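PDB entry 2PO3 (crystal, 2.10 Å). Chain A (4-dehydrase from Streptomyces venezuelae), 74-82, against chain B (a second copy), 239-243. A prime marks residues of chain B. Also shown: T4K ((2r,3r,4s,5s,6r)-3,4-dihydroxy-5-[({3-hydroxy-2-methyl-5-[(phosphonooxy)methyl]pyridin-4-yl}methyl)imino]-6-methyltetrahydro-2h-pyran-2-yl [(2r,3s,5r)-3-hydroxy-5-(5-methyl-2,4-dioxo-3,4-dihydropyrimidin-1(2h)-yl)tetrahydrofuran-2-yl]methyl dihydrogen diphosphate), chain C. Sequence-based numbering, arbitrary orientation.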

# COMPACT_ATOMS: atom_id res chain seq x y z
N CYS A 74 3.41 1.77 -3.34
CA CYS A 74 3.16 2.18 -1.98
C CYS A 74 4.21 1.63 -1.00
O CYS A 74 4.52 2.27 0.02
N ASN A 75 4.76 0.46 -1.32
CA ASN A 75 5.82 -0.16 -0.51
C ASN A 75 6.47 -1.30 -1.28
O ASN A 75 5.91 -1.74 -2.28
N ALA A 76 7.64 -1.78 -0.92
CA ALA A 76 8.25 -2.84 -1.72
C ALA A 76 7.54 -4.16 -1.65
O ALA A 76 7.56 -4.98 -2.58
N THR A 77 6.93 -4.42 -0.51
CA THR A 77 6.25 -5.69 -0.40
C THR A 77 5.21 -5.77 -1.52
O THR A 77 5.11 -6.77 -2.23
N ALA A 78 4.39 -4.70 -1.69
CA ALA A 78 3.40 -4.71 -2.75
C ALA A 78 4.10 -4.87 -4.10
O ALA A 78 3.59 -5.51 -5.00
N GLY A 79 5.28 -4.28 -4.21
CA GLY A 79 6.03 -4.40 -5.43
C GLY A 79 6.31 -5.88 -5.73
O GLY A 79 6.25 -6.30 -6.89
N LEU A 80 6.62 -6.68 -4.70
CA LEU A 80 6.89 -8.08 -4.99
C LEU A 80 5.65 -8.81 -5.49
O LEU A 80 5.74 -9.64 -6.38
N GLN A 81 4.52 -8.49 -4.88
CA GLN A 81 3.23 -9.08 -5.26
C GLN A 81 2.83 -8.74 -6.69
O GLN A 81 2.35 -9.61 -7.45
N LEU A 82 3.03 -7.49 -7.09
CA LEU A 82 2.68 -7.15 -8.48
C LEU A 82 3.55 -7.91 -9.47
O LEU A 82 3.08 -8.35 -10.50
N GLY B 239 1.74 -12.51 6.12
CA GLY B 239 1.55 -11.11 6.49
C GLY B 239 1.92 -10.26 5.30
O GLY B 239 2.30 -10.81 4.29
N THR B 240 1.79 -8.94 5.40
CA THR B 240 2.13 -8.06 4.30
C THR B 240 2.48 -6.68 4.87
O THR B 240 2.66 -6.51 6.07
N ASN B 241 2.57 -5.67 4.02
CA ASN B 241 2.84 -4.34 4.49
C ASN B 241 1.69 -3.48 4.00
O ASN B 241 1.56 -3.26 2.81
N ALA B 242 0.84 -3.00 4.85
CA ALA B 242 -0.20 -2.14 4.35
C ALA B 242 -0.27 -0.90 5.28
O ALA B 242 -1.31 -0.24 5.47
N LYS B 243 0.85 -0.56 5.89
CA LYS B 243 0.89 0.58 6.82
C LYS B 243 0.72 1.97 6.20
O LYS B 243 1.16 2.23 5.06

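The contact is small, 228 Å² summed over both sides, and largely polar. From chain A, Asn75, Thr77 and Gln81 direct their CA-to-CB bonds toward the other stretch; from chain B, Asn241′ does so, while Thr240′ points sideways yet still makes contact. The backbones come nearest at Thr77 and Asn241′, with CA atoms 6.1 Å apart.

Asn75 (chi1 59°, p) splits its amide between two tasks. Its OD1 accepts from Ala78 N at 2.9 Å with an N-H...acceptor angle of 169°, capping the helix that begins at Ala76. Its ND2 donates to Asn241′ O at 3.0 Å, although the angle of 135° shows a bent bond, and to water 1 at 2.8 Å from ND2. That water in turn donates to Lys243′ O at 2.7 Å, so both the direct and the bridged path end on chain B carbonyls.

Asn241′ (chi1 179°, t) is equally well used. Its OD1 accepts from Lys243′ NZ at 2.8 Å and from Lys243′ N at 3.2 Å, which leaves ND2 to donate to T4K OP3 at 2.9 Å and 173°, almost straight. The same phosphate oxygen, OP3, accepts from Thr77 N at 3.0 Å and from Thr77 OG1 at 2.7 Å, so it joins the two chains; Ala76 N donates to OP2 at 2.8 Å.

Thr77 (chi1 -60°, m) thus has its hydroxyl committed to the ligand, while its CG2 packs 3.7 Å from Thr240′ OG1. Gln81 (m, t) reaches the same hydroxyl, NE2 to Thr240′ OG1 at 3.3 Å, a weak hydrogen bond despite its 156° angle. Water 2 reinforces this link, donating to Gln81 OE1 at 3.2 Å and lying 2.9 Å from Thr240′ OG1 (chi1 -167°, t) in a second hydrogen bond.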

# COMPACT_ATOMS: atom_id res chain seq x y z
CB CYS A 74 1.67 1.96 -1.61
SG CYS A 74 1.26 0.20 -1.78
CB ASN A 75 5.39 -0.50 0.91
CG ASN A 75 4.23 -1.43 0.85
OD1 ASN A 75 4.28 -2.46 0.17
ND2 ASN A 75 3.18 -1.07 1.54
CB ALA A 76 9.70 -3.06 -1.23
CB THR A 77 5.66 -5.84 1.02
OG1 THR A 77 6.73 -5.77 1.94
CG2 THR A 77 4.99 -7.20 1.21
CB ALA A 78 2.52 -3.47 -2.69
CB LEU A 80 7.59 -8.93 -3.91
CG LEU A 80 8.93 -8.43 -3.41
CD1 LEU A 80 9.03 -8.92 -1.96
CD2 LEU A 80 10.07 -9.06 -4.22
CB GLN A 81 2.14 -8.66 -4.25
CG GLN A 81 2.42 -9.34 -2.88
CD GLN A 81 1.80 -8.62 -1.71
OE1 GLN A 81 1.31 -7.51 -1.86
NE2 GLN A 81 1.80 -9.22 -0.52
CB LEU A 82 2.80 -5.66 -8.89
CG LEU A 82 2.15 -4.65 -7.96
CD1 LEU A 82 2.82 -3.30 -8.17
CD2 LEU A 82 0.68 -4.47 -8.34
CB THR B 240 0.93 -7.89 3.35
OG1 THR B 240 1.38 -7.28 2.15
CG2 THR B 240 -0.20 -7.04 3.97
CB ASN B 241 4.17 -3.75 3.95
CG ASN B 241 4.50 -2.31 4.40
OD1 ASN B 241 3.74 -1.66 5.12
ND2 ASN B 241 5.67 -1.81 4.00
CB ALA B 242 -1.53 -2.84 4.33
CB LYS B 243 2.24 0.65 7.53
CG LYS B 243 2.69 -0.59 8.27
CD LYS B 243 3.97 -0.36 9.07
CE LYS B 243 5.20 -1.10 8.54
NZ LYS B 243 5.50 -0.85 7.12
N1L T4K C . 12.61 -7.15 1.47
C2L T4K C . 13.59 -6.91 2.32
C2A T4K C . 14.89 -7.70 2.21
C3L T4K C . 13.43 -5.94 3.31
O3L T4K C . 14.47 -5.69 4.20
C4L T4K C . 12.19 -5.21 3.39
C4A T4K C . 11.97 -4.20 4.40
C5L T4K C . 11.18 -5.54 2.47
C6L T4K C . 11.44 -6.52 1.52
C5B T4K C . 9.82 -4.82 2.48
OP4 T4K C . 9.98 -3.51 1.90
PL T4K C . 8.81 -2.49 2.41
OP1 T4K C . 8.95 -2.13 3.98
OP2 T4K C . 8.92 -1.16 1.54
OP3 T4K C . 7.41 -3.16 2.19
C1G T4K C . 12.36 -2.28 9.04
C2G T4K C . 11.47 -1.67 7.92
O2G T4K C . 10.13 -1.53 8.42
C3G T4K C . 11.45 -2.57 6.65
O3G T4K C . 10.85 -1.82 5.60
C4G T4K C . 12.91 -2.99 6.29
N4A T4K C . 12.96 -3.94 5.26
C5G T4K C . 13.57 -3.60 7.55
C6G T4K C . 14.95 -4.21 7.21
O5G T4K C . 13.69 -2.61 8.58
P2 T4K C . 11.48 -3.16 11.15
O3P T4K C . 10.38 -4.21 11.71
O4P T4K C . 12.89 -3.41 11.90
OPP T4K C . 10.93 -1.59 11.31
P T4K C . 10.99 -0.94 12.84
O1P T4K C . 9.58 -0.27 13.14
O2P T4K C . 11.27 -2.02 13.99
O5 T4K C . 12.09 0.22 12.86
C5 T4K C . 13.37 -0.40 12.80
C4 T4K C . 14.37 0.63 13.33
O4 T4K C . 14.20 1.89 12.62
C3 T4K C . 14.11 0.94 14.84
O3 T4K C . 15.34 1.10 15.55
C2 T4K C . 13.34 2.27 14.79
C1 T4K C . 13.91 2.94 13.55
N11 T4K C . 12.92 3.85 12.92
C61 T4K C . 11.87 3.33 12.18
C51 T4K C . 10.97 4.17 11.59
C5A T4K C . 9.79 3.62 10.77
C21 T4K C . 13.08 5.19 13.04
O21 T4K C . 14.01 5.64 13.70
N31 T4K C . 12.20 6.04 12.45
C41 T4K C . 11.15 5.57 11.73
O41 T4K C . 10.37 6.35 11.20
O1G T4K C . 11.72 -3.43 9.59
O HOH W 1 2.73 1.20 3.13
O HOH W 2 -0.30 -5.82 0.31